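Local atomic coordinates of macro domain-containing protein (Thermosipho africanus, PDB entry 7OMU), a protein that pairs a macro domain with a DarT-like domain of the ADP-ribosyl superfamily and holds adenosine-5-diphosphoribose in its macro-domain pocket. Residues A[233-245]-A[346-358]. The protein carries 1 engineered substitution. Residues are numbered along the deposited sequence; the frame is centred on the assembly and turned at random.
Sequences DMFFSRMQTLTVS and EGIKSLAVPALGC. With APR (adenosine-5-diphosphoribose), chain C.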
loop_
_atom_site.group_PDB
_atom_site.type_symbol
_atom_site.label_atom_id
_atom_site.label_comp_id
_atom_site.label_asym_id
_atom_site.label_seq_id
_atom_site.Cartn_x
_atom_site.Cartn_y
_atom_site.Cartn_z
ATOM N N ASP A 233 -4.988 -1.332 5.117
ATOM C CA ASP A 233 -5.095 -2.265 3.965
ATOM C C ASP A 233 -4.503 -3.616 4.371
ATOM O O ASP A 233 -3.296 -3.674 4.633
ATOM C CB ASP A 233 -4.377 -1.699 2.741
ATOM C CG ASP A 233 -4.781 -2.367 1.442
ATOM O OD1 ASP A 233 -5.338 -3.480 1.503
ATOM O OD2 ASP A 233 -4.528 -1.761 0.377
ATOM N N MET A 234 -5.340 -4.651 4.424
ATOM C CA MET A 234 -4.970 -6.033 4.824
ATOM C C MET A 234 -3.821 -6.547 3.945
ATOM O O MET A 234 -2.923 -7.219 4.485
ATOM C CB MET A 234 -6.177 -6.962 4.670
ATOM C CG MET A 234 -5.926 -8.371 5.157
ATOM S SD MET A 234 -7.437 -9.351 5.177
ATOM C CE MET A 234 -7.777 -9.449 3.422
ATOM N N PHE A 235 -3.851 -6.241 2.644
ATOM C CA PHE A 235 -2.954 -6.841 1.622
ATOM C C PHE A 235 -1.549 -6.236 1.736
ATOM O O PHE A 235 -0.584 -6.861 1.247
ATOM C CB PHE A 235 -3.576 -6.703 0.233
ATOM C CG PHE A 235 -4.926 -7.363 0.123
ATOM C CD1 PHE A 235 -5.038 -8.743 0.131
ATOM C CD2 PHE A 235 -6.085 -6.609 0.058
ATOM C CE1 PHE A 235 -6.282 -9.356 0.057
ATOM C CE2 PHE A 235 -7.327 -7.221 -0.028
ATOM C CZ PHE A 235 -7.423 -8.593 -0.028
ATOM N N PHE A 236 -1.435 -5.073 2.383
ATOM C CA PHE A 236 -0.144 -4.400 2.689
ATOM C C PHE A 236 0.249 -4.649 4.151
ATOM O O PHE A 236 1.329 -4.185 4.554
ATOM C CB PHE A 236 -0.211 -2.908 2.349
ATOM C CG PHE A 236 -0.139 -2.624 0.870
ATOM C CD1 PHE A 236 1.035 -2.841 0.171
ATOM C CD2 PHE A 236 -1.243 -2.160 0.176
ATOM C CE1 PHE A 236 1.104 -2.593 -1.190
ATOM C CE2 PHE A 236 -1.175 -1.912 -1.185
ATOM C CZ PHE A 236 -0.002 -2.133 -1.865
ATOM N N SER A 237 -0.580 -5.357 4.927
ATOM C CA SER A 237 -0.134 -6.028 6.179
ATOM C C SER A 237 0.958 -7.011 5.771
ATOM O O SER A 237 0.961 -7.419 4.591
ATOM C CB SER A 237 -1.251 -6.728 6.922
ATOM O OG SER A 237 -1.331 -8.103 6.579
ATOM N N ARG A 238 1.846 -7.372 6.689
ATOM C CA ARG A 238 2.903 -8.367 6.388
ATOM C C ARG A 238 2.592 -9.655 7.160
ATOM O O ARG A 238 3.535 -10.431 7.434
ATOM C CB ARG A 238 4.274 -7.738 6.648
ATOM C CG ARG A 238 4.592 -6.597 5.694
ATOM C CD ARG A 238 6.082 -6.369 5.517
ATOM N NE ARG A 238 6.769 -7.515 4.927
ATOM C CZ ARG A 238 6.773 -7.836 3.633
ATOM N NH1 ARG A 238 6.109 -7.110 2.748
ATOM N NH2 ARG A 238 7.443 -8.901 3.228
ATOM N N MET A 239 1.308 -9.899 7.449
ATOM C CA MET A 239 0.833 -11.183 8.028
ATOM C C MET A 239 1.008 -12.277 6.969
ATOM O O MET A 239 0.881 -11.977 5.764
ATOM C CB MET A 239 -0.635 -11.118 8.462
ATOM C CG MET A 239 -0.923 -10.103 9.560
ATOM S SD MET A 239 0.009 -10.357 11.095
ATOM C CE MET A 239 1.231 -9.058 10.937
ATOM N N GLN A 240 1.301 -13.494 7.417
ATOM C CA GLN A 240 1.679 -14.643 6.555
ATOM C C GLN A 240 0.421 -15.222 5.891
ATOM O O GLN A 240 0.535 -15.739 4.769
ATOM C CB GLN A 240 2.451 -15.655 7.403
ATOM C CG GLN A 240 2.842 -16.923 6.660
ATOM C CD GLN A 240 1.948 -18.102 6.963
ATOM O OE1 GLN A 240 0.894 -17.986 7.590
ATOM N NE2 GLN A 240 2.384 -19.271 6.528
ATOM N N THR A 241 -0.732 -15.144 6.554
ATOM C CA THR A 241 -2.027 -15.672 6.056
ATOM C C THR A 241 -3.043 -14.529 6.046
ATOM O O THR A 241 -3.309 -13.960 7.117
ATOM C CB THR A 241 -2.502 -16.859 6.904
ATOM O OG1 THR A 241 -1.561 -17.924 6.750
ATOM C CG2 THR A 241 -3.885 -17.347 6.524
ATOM N N LEU A 242 -3.564 -14.199 4.865
ATOM C CA LEU A 242 -4.636 -13.192 4.675
ATOM C C LEU A 242 -5.958 -13.941 4.509
ATOM O O LEU A 242 -6.052 -14.808 3.625
ATOM C CB LEU A 242 -4.319 -12.324 3.452
ATOM C CG LEU A 242 -2.882 -11.803 3.364
ATOM C CD1 LEU A 242 -2.734 -10.847 2.188
ATOM C CD2 LEU A 242 -2.454 -11.125 4.661
ATOM N N THR A 243 -6.929 -13.629 5.359
ATOM C CA THR A 243 -8.279 -14.233 5.341
ATOM C C THR A 243 -9.154 -13.419 4.389
ATOM O O THR A 243 -8.974 -12.200 4.310
ATOM C CB THR A 243 -8.836 -14.324 6.763
ATOM O OG1 THR A 243 -7.772 -14.798 7.588
ATOM C CG2 THR A 243 -10.026 -15.245 6.869
ATOM N N VAL A 244 -10.039 -14.090 3.662
ATOM C CA VAL A 244 -10.878 -13.481 2.598
ATOM C C VAL A 244 -12.297 -14.005 2.791
ATOM O O VAL A 244 -12.493 -15.228 2.662
ATOM C CB VAL A 244 -10.322 -13.828 1.205
ATOM C CG1 VAL A 244 -11.226 -13.322 0.089
ATOM C CG2 VAL A 244 -8.905 -13.310 1.025
ATOM N N SER A 245 -13.233 -13.111 3.120
ATOM C CA SER A 245 -14.674 -13.435 3.267
ATOM C C SER A 245 -15.197 -13.856 1.895
ATOM O O SER A 245 -14.988 -13.089 0.944
ATOM C CB SER A 245 -15.450 -12.272 3.826
ATOM O OG SER A 245 -14.584 -11.360 4.485
ATOM N N GLU A 346 -1.526 -26.520 10.447
ATOM C CA GLU A 346 -1.394 -26.049 9.039
ATOM C C GLU A 346 -0.181 -25.121 8.873
ATOM O O GLU A 346 0.182 -24.838 7.720
ATOM C CB GLU A 346 -2.676 -25.336 8.603
ATOM C CG GLU A 346 -3.886 -26.249 8.539
ATOM C CD GLU A 346 -4.083 -27.006 7.237
ATOM O OE1 GLU A 346 -3.245 -26.874 6.316
ATOM O OE2 GLU A 346 -5.100 -27.720 7.134
ATOM N N GLY A 347 0.405 -24.652 9.976
ATOM C CA GLY A 347 1.661 -23.877 9.972
ATOM C C GLY A 347 1.439 -22.406 9.664
ATOM O O GLY A 347 2.352 -21.787 9.079
ATOM N N ILE A 348 0.282 -21.861 10.052
ATOM C CA ILE A 348 -0.040 -20.406 9.969
ATOM C C ILE A 348 0.834 -19.670 10.993
ATOM O O ILE A 348 0.602 -19.866 12.200
ATOM C CB ILE A 348 -1.549 -20.169 10.200
ATOM C CG1 ILE A 348 -2.390 -20.752 9.061
ATOM C CG2 ILE A 348 -1.846 -18.692 10.404
ATOM C CD1 ILE A 348 -3.883 -20.700 9.296
ATOM N N LYS A 349 1.794 -18.862 10.528
ATOM C CA LYS A 349 2.784 -18.137 11.373
ATOM C C LYS A 349 2.150 -16.861 11.936
ATOM O O LYS A 349 2.460 -16.517 13.086
ATOM C CB LYS A 349 4.037 -17.753 10.577
ATOM C CG LYS A 349 4.764 -18.902 9.893
ATOM C CD LYS A 349 5.306 -19.934 10.840
ATOM C CE LYS A 349 6.200 -20.940 10.146
ATOM N NZ LYS A 349 6.650 -22.003 11.078
ATOM N N SER A 350 1.339 -16.169 11.136
ATOM C CA SER A 350 0.648 -14.906 11.512
ATOM C C SER A 350 -0.594 -14.722 10.630
ATOM O O SER A 350 -0.626 -15.279 9.523
ATOM C CB SER A 350 1.585 -13.726 11.433
ATOM O OG SER A 350 2.124 -13.571 10.131
ATOM N N LEU A 351 -1.585 -13.975 11.112
ATOM C CA LEU A 351 -2.956 -13.971 10.542
ATOM C C LEU A 351 -3.514 -12.540 10.464
ATOM O O LEU A 351 -3.434 -11.799 11.463
ATOM C CB LEU A 351 -3.826 -14.869 11.426
ATOM C CG LEU A 351 -5.230 -15.153 10.903
ATOM C CD1 LEU A 351 -5.177 -15.981 9.630
ATOM C CD2 LEU A 351 -6.055 -15.858 11.960
ATOM N N ALA A 352 -4.056 -12.174 9.304
ATOM C CA ALA A 352 -4.914 -10.988 9.103
ATOM C C ALA A 352 -6.313 -11.475 8.718
ATOM O O ALA A 352 -6.446 -12.109 7.661
ATOM C CB ALA A 352 -4.330 -10.086 8.043
ATOM N N VAL A 353 -7.309 -11.223 9.566
ATOM C CA VAL A 353 -8.745 -11.464 9.248
ATOM C C VAL A 353 -9.416 -10.102 9.102
ATOM O O VAL A 353 -9.168 -9.196 9.899
ATOM C CB VAL A 353 -9.440 -12.341 10.309
ATOM C CG1 VAL A 353 -8.703 -13.651 10.547
ATOM C CG2 VAL A 353 -9.612 -11.615 11.628
ATOM N N PRO A 354 -10.269 -9.901 8.071
ATOM C CA PRO A 354 -11.105 -8.709 7.991
ATOM C C PRO A 354 -12.314 -8.893 8.908
ATOM O O PRO A 354 -12.630 -10.018 9.218
ATOM C CB PRO A 354 -11.523 -8.681 6.519
ATOM C CG PRO A 354 -11.609 -10.140 6.150
ATOM C CD PRO A 354 -10.498 -10.809 6.937
ATOM N N ALA A 355 -12.946 -7.797 9.316
ATOM C CA ALA A 355 -14.250 -7.816 10.018
ATOM C C ALA A 355 -15.224 -8.671 9.199
ATOM O O ALA A 355 -15.571 -8.258 8.084
ATOM C CB ALA A 355 -14.743 -6.402 10.209
ATOM N N LEU A 356 -15.613 -9.835 9.714
ATOM C CA LEU A 356 -16.374 -10.860 8.949
ATOM C C LEU A 356 -17.852 -10.457 8.872
ATOM O O LEU A 356 -18.430 -10.115 9.916
ATOM C CB LEU A 356 -16.183 -12.220 9.624
ATOM C CG LEU A 356 -14.736 -12.708 9.651
ATOM C CD1 LEU A 356 -14.545 -13.810 10.672
ATOM C CD2 LEU A 356 -14.297 -13.170 8.274
ATOM N N GLY A 357 -18.415 -10.450 7.663
ATOM C CA GLY A 357 -19.830 -10.124 7.400
ATOM C C GLY A 357 -20.192 -8.685 7.738
ATOM O O GLY A 357 -21.399 -8.386 7.774
ATOM N N CYS A 358 -19.208 -7.804 7.942
ATOM C CA CYS A 358 -19.419 -6.426 8.475
ATOM C C CYS A 358 -19.685 -5.422 7.342
ATOM O O CYS A 358 -19.972 -4.247 7.665
ATOM C CB CYS A 358 -18.239 -5.973 9.329
ATOM S SG CYS A 358 -18.523 -6.167 11.108
HETATM N N1 APR C . -8.382 -4.059 4.310
HETATM C C2 APR C . -9.174 -4.217 5.380
HETATM N N3 APR C . -10.501 -4.311 5.443
HETATM C C4 APR C . -11.038 -4.224 4.213
HETATM C C5 APR C . -10.360 -4.058 3.023
HETATM C C6 APR C . -8.955 -3.971 3.086
HETATM N N6 APR C . -8.172 -3.809 2.023
HETATM N N7 APR C . -11.258 -4.013 1.963
HETATM C C8 APR C . -12.439 -4.151 2.519
HETATM N N9 APR C . -12.367 -4.280 3.890
HETATM C "C1'" APR C . -13.468 -4.452 4.840
HETATM C "C2'" APR C . -14.774 -3.788 4.408
HETATM O "O2'" APR C . -14.873 -2.479 4.928
HETATM C "C3'" APR C . -15.855 -4.723 4.968
HETATM O "O3'" APR C . -16.521 -4.126 6.073
HETATM O "O4'" APR C . -13.740 -5.827 4.948
HETATM C "C4'" APR C . -15.111 -6.005 5.380
HETATM C "C5'" APR C . -15.653 -7.301 4.816
HETATM O "O5'" APR C . -15.585 -7.287 3.357
HETATM P PA APR C . -16.729 -7.968 2.445
HETATM O O1A APR C . -16.105 -8.522 1.205
HETATM O O2A APR C . -17.865 -7.013 2.274
HETATM O O3A APR C . -17.213 -9.202 3.358
HETATM P PB APR C . -18.642 -9.806 3.783
HETATM O O1B APR C . -19.437 -8.718 4.428
HETATM O O2B APR C . -18.421 -11.061 4.562
HETATM O O5D APR C . -19.286 -10.167 2.352
HETATM C C5D APR C . -18.971 -11.436 1.710
HETATM O O4D APR C . -18.990 -10.472 -0.503
HETATM O O1D APR C . -16.690 -10.615 -0.527
HETATM C C1D APR C . -17.845 -11.035 -1.156
HETATM O O2D APR C . -17.775 -13.270 -2.244
HETATM C C2D APR C . -17.982 -12.562 -1.036
HETATM O O3D APR C . -20.371 -12.899 -1.477
HETATM C C3D APR C . -19.382 -12.777 -0.464
HETATM C C4D APR C . -19.589 -11.483 0.332
#
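M234 reaches over A352 with its CG, 3.7 Å from that residue's CB, and its SD lies against P354 CD; CG anti to the backbone N (chi1 -176°) sends the side chain to these two residues. The M234 backbone N donates to adenine N1 of the bound adenosine-5-diphosphoribose (3.1 Å), next to D233, whose OD1 accepts from adenine N6 and whose OD2 forms a salt bridge with R259 of helix 256-263. M239, folded at chi2 and chi3, brings its CG to the A352 methyl (CB, 3.7 Å) from the side roughly across from M234. The Q240 backbone N donates to S350 OG (2.8 Å). Q240 OE1 accepts the T241 hydroxyl from above the Q240 side-chain carbonyl plane and a weak bond from K349 N, while Q240 NE2 turns to Q311. T241 pairs with L351 in parallel register, its N donating to S350 O and its O accepting a nearly straight bond from A352 N (2.9 Å, 172°). On the face with L351, T241 CG2 packs against L351 CD1. A352 O is gripped twice by T243, by its N at 2.8 Å and by its OG1 from above the carbonyl plane at 3.0 Å. Past the pairing, S245 CB and the G357 N, the latter by a weak bond, approach O2B of the ligand. Strand bonds, the double grip on A352 O and the side-chain bonds of S350 and Q240 set these neighbouring macro-domain strands against each other, which probably keeps the adenine-binding turn and the G357 turn in place beside the ligand.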